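Local coordinates for protein tyrocidine synthetase 3 (Brevibacillus brevis, PDB 2JGP) that takes part in the nonribosomal synthesis of the antibiotic tyrocidine, this fragment joining a peptidyl carrier domain to a peptide-bond-forming condensation domain, at residues A[7-12]-A[76-81]; A[109-114]-A[194-199]; A[306-311]-A[498-503]. All blocks are in the same frame, centred on the assembly; numbering follows the deposited sequence.

Contact 1: A[7-12]-A[76-81]; sequences PRSVWE and FIEETA
The indole of W11 takes I77 CG2 on one face: the methyl carbon stands 3.5 Å from the centroid of the five-membered ring and 16° off its normal, which makes it a CH-pi contact. F86 meets the indole edge-to-face, R14 adds a cation-pi contact, and E78 CG passes obliquely at 3.9 Å from W11 CD1. The arrangement closes the helical bundle of a peptidyl carrier domain, as the first helix, 10-23, packs its opening turn against the last, 70-79. M51 of helix 41-55 touches both W11 and I77, so three helices converge on one apolar cluster. Because I77 CG2 lies anti to its backbone N (CG1 at chi1 -63°), the methyl reaches over the pyrrole while CD1 lies 3.8 Å from W11 CE3, beyond the rim of the six-membered ring. At the polar border S9 OG and E78 OE2 are 3.6 Å apart and joined through water rather than directly. One water accepts from W11 N at 3.0 Å and donates to E78 OE2 at 2.6 Å, its bond to S9 OG being weak. S9 is also the N-cap of helix 10-23. Beyond it R8 grips E12 side-on, NE to OE2 and NH2 to OE1, together a salt bridge; R8 NH2 to E12 OE1 measures 2.8 Å with 154° at the hydrogen.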
loop_
_atom_site.group_PDB
_atom_site.type_symbol
_atom_site.label_atom_id
_atom_site.label_comp_id
_atom_site.label_asym_id
_atom_site.label_seq_id
_atom_site.Cartn_x
_atom_site.Cartn_y
_atom_site.Cartn_z
ATOM N N PRO A 7 0.160 -11.277 -14.945
ATOM C CA PRO A 7 -0.898 -11.346 -13.926
ATOM C C PRO A 7 -1.286 -9.963 -13.393
ATOM O O PRO A 7 -0.410 -9.135 -13.133
ATOM C CB PRO A 7 -0.259 -12.202 -12.831
ATOM C CG PRO A 7 0.676 -13.104 -13.581
ATOM C CD PRO A 7 1.252 -12.224 -14.656
ATOM N N ARG A 8 -2.585 -9.707 -13.267
ATOM C CA ARG A 8 -3.098 -8.376 -12.907
ATOM C C ARG A 8 -3.809 -8.361 -11.556
ATOM O O ARG A 8 -4.281 -7.313 -11.099
ATOM C CB ARG A 8 -4.079 -7.897 -13.973
ATOM C CG ARG A 8 -3.505 -7.869 -15.373
ATOM C CD ARG A 8 -4.590 -7.878 -16.404
ATOM N NE ARG A 8 -5.317 -9.143 -16.431
ATOM C CZ ARG A 8 -6.219 -9.463 -17.354
ATOM N NH1 ARG A 8 -6.515 -8.612 -18.332
ATOM N NH2 ARG A 8 -6.836 -10.634 -17.298
ATOM N N SER A 9 -3.908 -9.528 -10.931
ATOM C CA SER A 9 -4.598 -9.666 -9.663
ATOM C C SER A 9 -3.924 -10.748 -8.864
ATOM O O SER A 9 -3.144 -11.528 -9.408
ATOM C CB SER A 9 -6.058 -10.050 -9.880
ATOM O OG SER A 9 -6.161 -11.365 -10.394
ATOM N N VAL A 10 -4.264 -10.826 -7.582
ATOM C CA VAL A 10 -3.685 -11.847 -6.712
ATOM C C VAL A 10 -3.996 -13.268 -7.205
ATOM O O VAL A 10 -3.112 -14.111 -7.212
ATOM C CB VAL A 10 -4.114 -11.640 -5.219
ATOM C CG1 VAL A 10 -5.630 -11.795 -5.057
ATOM C CG2 VAL A 10 -3.377 -12.597 -4.310
ATOM N N TRP A 11 -5.227 -13.532 -7.641
ATOM C CA TRP A 11 -5.575 -14.884 -8.087
ATOM C C TRP A 11 -4.959 -15.223 -9.443
ATOM O O TRP A 11 -4.624 -16.368 -9.683
ATOM C CB TRP A 11 -7.093 -15.127 -8.067
ATOM C CG TRP A 11 -7.588 -15.308 -6.668
ATOM C CD1 TRP A 11 -8.408 -14.467 -5.972
ATOM C CD2 TRP A 11 -7.245 -16.370 -5.768
ATOM N NE1 TRP A 11 -8.616 -14.951 -4.699
ATOM C CE2 TRP A 11 -7.911 -16.115 -4.547
ATOM C CE3 TRP A 11 -6.443 -17.514 -5.874
ATOM C CZ2 TRP A 11 -7.807 -16.965 -3.451
ATOM C CZ3 TRP A 11 -6.342 -18.357 -4.784
ATOM C CH2 TRP A 11 -7.023 -18.081 -3.587
ATOM N N GLU A 12 -4.790 -14.233 -10.318
ATOM C CA GLU A 12 -4.068 -14.471 -11.574
ATOM C C GLU A 12 -2.611 -14.840 -11.295
ATOM O O GLU A 12 -2.067 -15.768 -11.911
ATOM C CB GLU A 12 -4.166 -13.264 -12.506
ATOM C CG GLU A 12 -5.518 -13.151 -13.192
ATOM C CD GLU A 12 -5.578 -12.046 -14.221
ATOM O OE1 GLU A 12 -6.669 -11.860 -14.816
ATOM O OE2 GLU A 12 -4.546 -11.373 -14.454
ATOM N N PHE A 76 -13.490 -16.617 -11.561
ATOM C CA PHE A 76 -14.332 -17.586 -10.861
ATOM C C PHE A 76 -14.000 -17.632 -9.363
ATOM O O PHE A 76 -14.904 -17.598 -8.523
ATOM C CB PHE A 76 -14.177 -18.982 -11.471
ATOM C CG PHE A 76 -14.783 -20.075 -10.633
ATOM C CD1 PHE A 76 -16.122 -20.395 -10.758
ATOM C CD2 PHE A 76 -14.009 -20.777 -9.711
ATOM C CE1 PHE A 76 -16.682 -21.397 -9.989
ATOM C CE2 PHE A 76 -14.567 -21.781 -8.932
ATOM C CZ PHE A 76 -15.900 -22.095 -9.077
ATOM N N ILE A 77 -12.712 -17.701 -9.035
ATOM C CA ILE A 77 -12.288 -17.753 -7.625
ATOM C C ILE A 77 -12.695 -16.480 -6.888
ATOM O O ILE A 77 -13.153 -16.540 -5.744
ATOM C CB ILE A 77 -10.766 -17.943 -7.472
ATOM C CG1 ILE A 77 -10.315 -19.279 -8.065
ATOM C CG2 ILE A 77 -10.362 -17.882 -5.987
ATOM C CD1 ILE A 77 -8.801 -19.444 -8.073
ATOM N N GLU A 78 -12.538 -15.336 -7.549
ATOM C CA GLU A 78 -12.935 -14.041 -6.972
ATOM C C GLU A 78 -14.424 -13.951 -6.655
ATOM O O GLU A 78 -14.826 -13.263 -5.716
ATOM C CB GLU A 78 -12.583 -12.902 -7.930
ATOM C CG GLU A 78 -11.112 -12.592 -8.004
ATOM C CD GLU A 78 -10.730 -11.771 -9.224
ATOM O OE1 GLU A 78 -11.589 -11.521 -10.097
ATOM O OE2 GLU A 78 -9.550 -11.383 -9.318
ATOM N N GLU A 79 -15.240 -14.627 -7.456
ATOM C CA GLU A 79 -16.690 -14.514 -7.361
ATOM C C GLU A 79 -17.327 -15.653 -6.566
ATOM O O GLU A 79 -18.550 -15.682 -6.404
ATOM C CB GLU A 79 -17.287 -14.437 -8.773
ATOM C CG GLU A 79 -16.898 -13.148 -9.496
ATOM C CD GLU A 79 -17.062 -13.214 -11.003
ATOM O OE1 GLU A 79 -16.316 -12.489 -11.700
ATOM O OE2 GLU A 79 -17.922 -13.978 -11.491
ATOM N N THR A 80 -16.503 -16.565 -6.048
ATOM C CA THR A 80 -16.993 -17.788 -5.410
ATOM C C THR A 80 -16.589 -17.854 -3.937
ATOM O O THR A 80 -15.406 -17.858 -3.612
ATOM C CB THR A 80 -16.469 -19.039 -6.154
ATOM O OG1 THR A 80 -16.909 -18.996 -7.517
ATOM C CG2 THR A 80 -16.975 -20.325 -5.504
ATOM N N ALA A 81 -17.587 -17.907 -3.057
ATOM C CA ALA A 81 -17.362 -18.045 -1.617
ATOM C C ALA A 81 -17.183 -19.511 -1.214
ATOM O O ALA A 81 -16.434 -19.829 -0.290
ATOM C CB ALA A 81 -18.528 -17.439 -0.856
HETATM O O HOH W 1 -7.671 -11.751 -7.502
HETATM O O HOH W 2 -8.453 -11.660 -11.486
#

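Contact 2: A[109-114]-A[194-199]; sequences LDQFEG and FDLEVA
L196, the residue that meets D110 and Q111, rides on a turn whose shortest polar bond runs from E197 N to D195 OD1, 2.9 Å long. The donor stands 35° above the plane of the D195 carboxylate, and this bond to the residue two places on defines an Asx turn. It is nested in a type I beta turn, closed by V198 N to D195 O at 3.1 Å. The two bonds set the backbone at L196, whose side chain then projects at the last turn of helix 101-113, a wider pi-type turn. The approach is head-on: D110 and L196 extend from opposite directions, and L196 CD2 comes to 3.5 Å from D110 OD1 and 3.8 Å from D110 CB. With CG anti to the backbone N (chi1 -170°), D110 swings its carboxylate across to the leucine methyl. Q111, bent at its second torsion, slides alongside instead, NE2 lying 4.1 Å from L196 CB. Both side-chain torsions of L196 are away from staggered values, so its branch may be less certainly placed. Its backbone is hydrogen-bonded to F154, and its side chain also touches H221. That histidine opens the HHxxxDG signature of condensation domains, and its NE2 is hydrogen-bonded to D110 OD2. The carboxylate is therefore divided in its tasks: OD2 has a polar partner in H221, whereas OD1 faces a methyl across the contact. The leucine contributes only van der Waals contact to this interface, flanking the D110-H221 pair with apolar surface.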
loop_
_atom_site.group_PDB
_atom_site.type_symbol
_atom_site.label_atom_id
_atom_site.label_comp_id
_atom_site.label_asym_id
_atom_site.label_seq_id
_atom_site.Cartn_x
_atom_site.Cartn_y
_atom_site.Cartn_z
ATOM N N LEU A 109 0.040 0.495 20.736
ATOM C CA LEU A 109 1.034 1.568 20.724
ATOM C C LEU A 109 0.434 2.886 21.223
ATOM O O LEU A 109 1.053 3.583 22.026
ATOM C CB LEU A 109 1.650 1.732 19.331
ATOM C CG LEU A 109 2.546 0.561 18.911
ATOM C CD1 LEU A 109 2.961 0.684 17.461
ATOM C CD2 LEU A 109 3.771 0.472 19.797
ATOM N N ASP A 110 -0.778 3.200 20.769
ATOM C CA ASP A 110 -1.503 4.399 21.212
ATOM C C ASP A 110 -1.739 4.427 22.732
ATOM O O ASP A 110 -1.622 5.476 23.365
ATOM C CB ASP A 110 -2.847 4.484 20.473
ATOM C CG ASP A 110 -3.568 5.808 20.689
ATOM O OD1 ASP A 110 -4.167 6.002 21.771
ATOM O OD2 ASP A 110 -3.573 6.634 19.747
ATOM N N GLN A 111 -2.055 3.269 23.309
ATOM C CA GLN A 111 -2.560 3.185 24.683
ATOM C C GLN A 111 -1.476 2.921 25.722
ATOM O O GLN A 111 -1.560 3.416 26.852
ATOM C CB GLN A 111 -3.631 2.094 24.766
ATOM C CG GLN A 111 -4.926 2.466 24.036
ATOM C CD GLN A 111 -5.869 3.304 24.889
ATOM O OE1 GLN A 111 -5.984 3.097 26.101
ATOM N NE2 GLN A 111 -6.556 4.248 24.257
ATOM N N PHE A 112 -0.468 2.139 25.341
ATOM C CA PHE A 112 0.593 1.733 26.259
ATOM C C PHE A 112 1.936 2.414 25.978
ATOM O O PHE A 112 2.739 2.592 26.893
ATOM C CB PHE A 112 0.765 0.214 26.210
ATOM C CG PHE A 112 -0.444 -0.545 26.678
ATOM C CD1 PHE A 112 -0.559 -0.939 28.008
ATOM C CD2 PHE A 112 -1.468 -0.867 25.794
ATOM C CE1 PHE A 112 -1.672 -1.644 28.450
ATOM C CE2 PHE A 112 -2.587 -1.570 26.225
ATOM C CZ PHE A 112 -2.689 -1.960 27.558
ATOM N N GLU A 113 2.179 2.793 24.724
ATOM C CA GLU A 113 3.479 3.346 24.331
ATOM C C GLU A 113 3.506 4.877 24.294
ATOM O O GLU A 113 4.584 5.472 24.342
ATOM C CB GLU A 113 3.912 2.787 22.971
ATOM C CG GLU A 113 5.410 2.530 22.866
ATOM C CD GLU A 113 5.846 1.309 23.653
ATOM O OE1 GLU A 113 5.245 0.232 23.457
ATOM O OE2 GLU A 113 6.793 1.426 24.464
ATOM N N GLY A 114 2.337 5.512 24.206
ATOM C CA GLY A 114 2.259 6.972 24.207
ATOM C C GLY A 114 2.774 7.558 22.904
ATOM O O GLY A 114 3.881 8.101 22.849
ATOM N N PHE A 194 -6.669 11.522 19.768
ATOM C CA PHE A 194 -8.036 11.039 19.810
ATOM C C PHE A 194 -8.178 10.102 20.991
ATOM O O PHE A 194 -7.280 9.293 21.257
ATOM C CB PHE A 194 -8.366 10.264 18.534
ATOM C CG PHE A 194 -8.556 11.130 17.326
ATOM C CD1 PHE A 194 -7.479 11.465 16.519
ATOM C CD2 PHE A 194 -9.810 11.616 17.000
ATOM C CE1 PHE A 194 -7.655 12.267 15.407
ATOM C CE2 PHE A 194 -9.996 12.412 15.886
ATOM C CZ PHE A 194 -8.917 12.738 15.088
ATOM N N ASP A 195 -9.303 10.205 21.687
ATOM C CA ASP A 195 -9.710 9.191 22.643
ATOM C C ASP A 195 -10.320 8.046 21.848
ATOM O O ASP A 195 -11.378 8.203 21.233
ATOM C CB ASP A 195 -10.730 9.754 23.632
ATOM C CG ASP A 195 -11.109 8.761 24.716
ATOM O OD1 ASP A 195 -10.941 7.538 24.523
ATOM O OD2 ASP A 195 -11.586 9.204 25.769
ATOM N N LEU A 196 -9.646 6.899 21.852
ATOM C CA LEU A 196 -10.056 5.764 21.028
ATOM C C LEU A 196 -11.381 5.125 21.470
ATOM O O LEU A 196 -11.955 4.320 20.721
ATOM C CB LEU A 196 -8.937 4.716 20.982
ATOM C CG LEU A 196 -8.027 4.667 19.748
ATOM C CD1 LEU A 196 -7.934 5.981 18.954
ATOM C CD2 LEU A 196 -6.640 4.120 20.113
ATOM N N GLU A 197 -11.845 5.475 22.671
ATOM C CA GLU A 197 -13.123 4.991 23.212
ATOM C C GLU A 197 -14.334 5.772 22.707
ATOM O O GLU A 197 -15.468 5.418 23.032
ATOM C CB GLU A 197 -13.124 5.077 24.742
ATOM C CG GLU A 197 -12.188 4.134 25.427
ATOM C CD GLU A 197 -12.489 4.023 26.903
ATOM O OE1 GLU A 197 -12.546 2.884 27.399
ATOM O OE2 GLU A 197 -12.688 5.071 27.558
ATOM N N VAL A 198 -14.104 6.825 21.931
ATOM C CA VAL A 198 -15.168 7.747 21.544
ATOM C C VAL A 198 -15.227 7.924 20.032
ATOM O O VAL A 198 -14.329 8.510 19.427
ATOM C CB VAL A 198 -14.981 9.120 22.219
ATOM C CG1 VAL A 198 -16.037 10.123 21.732
ATOM C CG2 VAL A 198 -15.038 8.978 23.735
ATOM N N ALA A 199 -16.289 7.400 19.431
ATOM C CA ALA A 199 -16.587 7.637 18.028
ATOM C C ALA A 199 -17.392 8.936 17.921
ATOM O O ALA A 199 -18.119 9.296 18.852
ATOM C CB ALA A 199 -17.366 6.459 17.438
#

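Contact 3: A[306-311]-A[498-503]; sequences CTIGAG and HFLTIA
L500 points its isobutyl fork at strand 303-309 through CG set anti to its carbonyl carbon (chi1 -62°) and an extended second torsion (178°). I308, with CG1 anti to the backbone N (chi1 -172°), places CG2 between N and the carbonyl carbon, turned to the fork. The two side chains meet at a slant, I308 CG2 to L500 CD1 being 4.2 Å. The branches divide the work: CD1 also lies 3.8 Å from G309 O, while L500 CD2 meets A310 CB at 3.8 Å. These distances describe van der Waals contact alone, over a modest buried surface of 136 Å². A single leucine thus spans three consecutive residues, 308 to 310, just before G311, the N-cap of helix 312-325. Strand 303-309 is the edge strand of a mixed sheet, and I308 and A310 bond through their backbones to I478 and M476 of the adjoining strand 476-483. Helix 489-508 lies against that sheet: L500 covers its margin, while one residue earlier F499 touches I478, meets F467 and packs on L333 and A336 of helix 329-345.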
loop_
_atom_site.group_PDB
_atom_site.type_symbol
_atom_site.label_atom_id
_atom_site.label_comp_id
_atom_site.label_asym_id
_atom_site.label_seq_id
_atom_site.Cartn_x
_atom_site.Cartn_y
_atom_site.Cartn_z
ATOM N N CYS A 306 13.650 15.839 -1.456
ATOM C CA CYS A 306 14.044 16.437 -2.726
ATOM C C CYS A 306 13.317 15.717 -3.856
ATOM O O CYS A 306 12.950 14.544 -3.726
ATOM C CB CYS A 306 15.558 16.377 -2.923
ATOM S SG CYS A 306 16.251 14.730 -2.820
ATOM N N THR A 307 13.092 16.435 -4.950
ATOM C CA THR A 307 12.368 15.896 -6.096
ATOM C C THR A 307 13.070 16.300 -7.385
ATOM O O THR A 307 13.573 17.416 -7.492
ATOM C CB THR A 307 10.913 16.409 -6.123
ATOM O OG1 THR A 307 10.268 16.093 -4.881
ATOM C CG2 THR A 307 10.134 15.772 -7.269
ATOM N N ILE A 308 13.102 15.387 -8.353
ATOM C CA ILE A 308 13.699 15.658 -9.660
ATOM C C ILE A 308 12.906 14.940 -10.750
ATOM O O ILE A 308 12.417 13.831 -10.536
ATOM C CB ILE A 308 15.191 15.231 -9.701
ATOM C CG1 ILE A 308 15.858 15.706 -10.998
ATOM C CG2 ILE A 308 15.331 13.727 -9.557
ATOM C CD1 ILE A 308 17.369 15.725 -10.934
ATOM N N GLY A 309 12.772 15.587 -11.907
ATOM C CA GLY A 309 12.072 14.998 -13.047
ATOM C C GLY A 309 12.969 14.068 -13.837
ATOM O O GLY A 309 14.146 14.363 -14.042
ATOM N N ALA A 310 12.409 12.949 -14.291
ATOM C CA ALA A 310 13.156 11.966 -15.083
ATOM C C ALA A 310 13.261 12.368 -16.557
ATOM O O ALA A 310 14.117 11.863 -17.284
ATOM C CB ALA A 310 12.509 10.598 -14.962
ATOM N N GLY A 311 12.385 13.272 -16.991
ATOM C CA GLY A 311 12.299 13.663 -18.392
ATOM C C GLY A 311 11.346 12.758 -19.152
ATOM O O GLY A 311 11.166 11.590 -18.797
ATOM N N HIS A 498 21.919 9.662 -9.693
ATOM C CA HIS A 498 22.480 8.333 -9.916
ATOM C C HIS A 498 21.401 7.306 -10.260
ATOM O O HIS A 498 21.637 6.411 -11.071
ATOM C CB HIS A 498 23.309 7.870 -8.714
ATOM C CG HIS A 498 24.640 8.551 -8.602
ATOM N ND1 HIS A 498 25.204 9.262 -9.639
ATOM C CD2 HIS A 498 25.530 8.604 -7.585
ATOM C CE1 HIS A 498 26.375 9.743 -9.257
ATOM N NE2 HIS A 498 26.598 9.355 -8.014
ATOM N N PHE A 499 20.216 7.440 -9.670
ATOM C CA PHE A 499 19.091 6.590 -10.061
ATOM C C PHE A 499 18.761 6.789 -11.546
ATOM O O PHE A 499 18.532 5.819 -12.279
ATOM C CB PHE A 499 17.843 6.863 -9.212
ATOM C CG PHE A 499 16.651 6.040 -9.626
ATOM C CD1 PHE A 499 16.498 4.740 -9.166
ATOM C CD2 PHE A 499 15.703 6.553 -10.501
ATOM C CE1 PHE A 499 15.411 3.970 -9.562
ATOM C CE2 PHE A 499 14.612 5.786 -10.907
ATOM C CZ PHE A 499 14.470 4.494 -10.433
ATOM N N LEU A 500 18.736 8.047 -11.978
ATOM C CA LEU A 500 18.412 8.372 -13.365
ATOM C C LEU A 500 19.495 7.902 -14.328
ATOM O O LEU A 500 19.188 7.526 -15.454
ATOM C CB LEU A 500 18.179 9.873 -13.540
ATOM C CG LEU A 500 17.008 10.465 -12.758
ATOM C CD1 LEU A 500 16.940 11.972 -12.986
ATOM C CD2 LEU A 500 15.699 9.788 -13.140
ATOM N N THR A 501 20.756 7.940 -13.898
ATOM C CA THR A 501 21.841 7.409 -14.718
ATOM C C THR A 501 21.699 5.887 -14.861
ATOM O O THR A 501 21.834 5.350 -15.957
ATOM C CB THR A 501 23.243 7.797 -14.177
ATOM O OG1 THR A 501 23.421 7.281 -12.854
ATOM C CG2 THR A 501 23.407 9.307 -14.135
ATOM N N ILE A 502 21.398 5.198 -13.761
ATOM C CA ILE A 502 21.178 3.755 -13.814
ATOM C C ILE A 502 20.003 3.447 -14.749
ATOM O O ILE A 502 20.091 2.557 -15.600
ATOM C CB ILE A 502 20.931 3.156 -12.406
ATOM C CG1 ILE A 502 22.225 3.172 -11.589
ATOM C CG2 ILE A 502 20.401 1.723 -12.514
ATOM C CD1 ILE A 502 22.012 2.994 -10.095
ATOM N N ALA A 503 18.921 4.206 -14.598
ATOM C CA ALA A 503 17.721 4.033 -15.410
ATOM C C ALA A 503 18.013 4.203 -16.901
ATOM O O ALA A 503 17.562 3.407 -17.721
ATOM C CB ALA A 503 16.634 5.014 -14.964
#

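Contact 1 ties the first and last helices of the carrier domain, whereas contacts 2 and 3 both belong to the condensation domain, at places whose centres are 41 Å apart. None touches another, and no helix or strand serves two of them. Contact 1 has the most varied chemistry, an aromatic-aliphatic centre with a watered polar border; E78 O is also hydrogen-bonded to H361 of the condensation domain. Contact 2 sets a buried leucine against a carboxylate and an amide, with a loop facing a helix end. Contact 3 is a surface contact, with no buried residue among those touching, while contacts 1 and 2 are partly buried; it is wholly apolar in its side chains, joining an edge strand to the C-terminal helix.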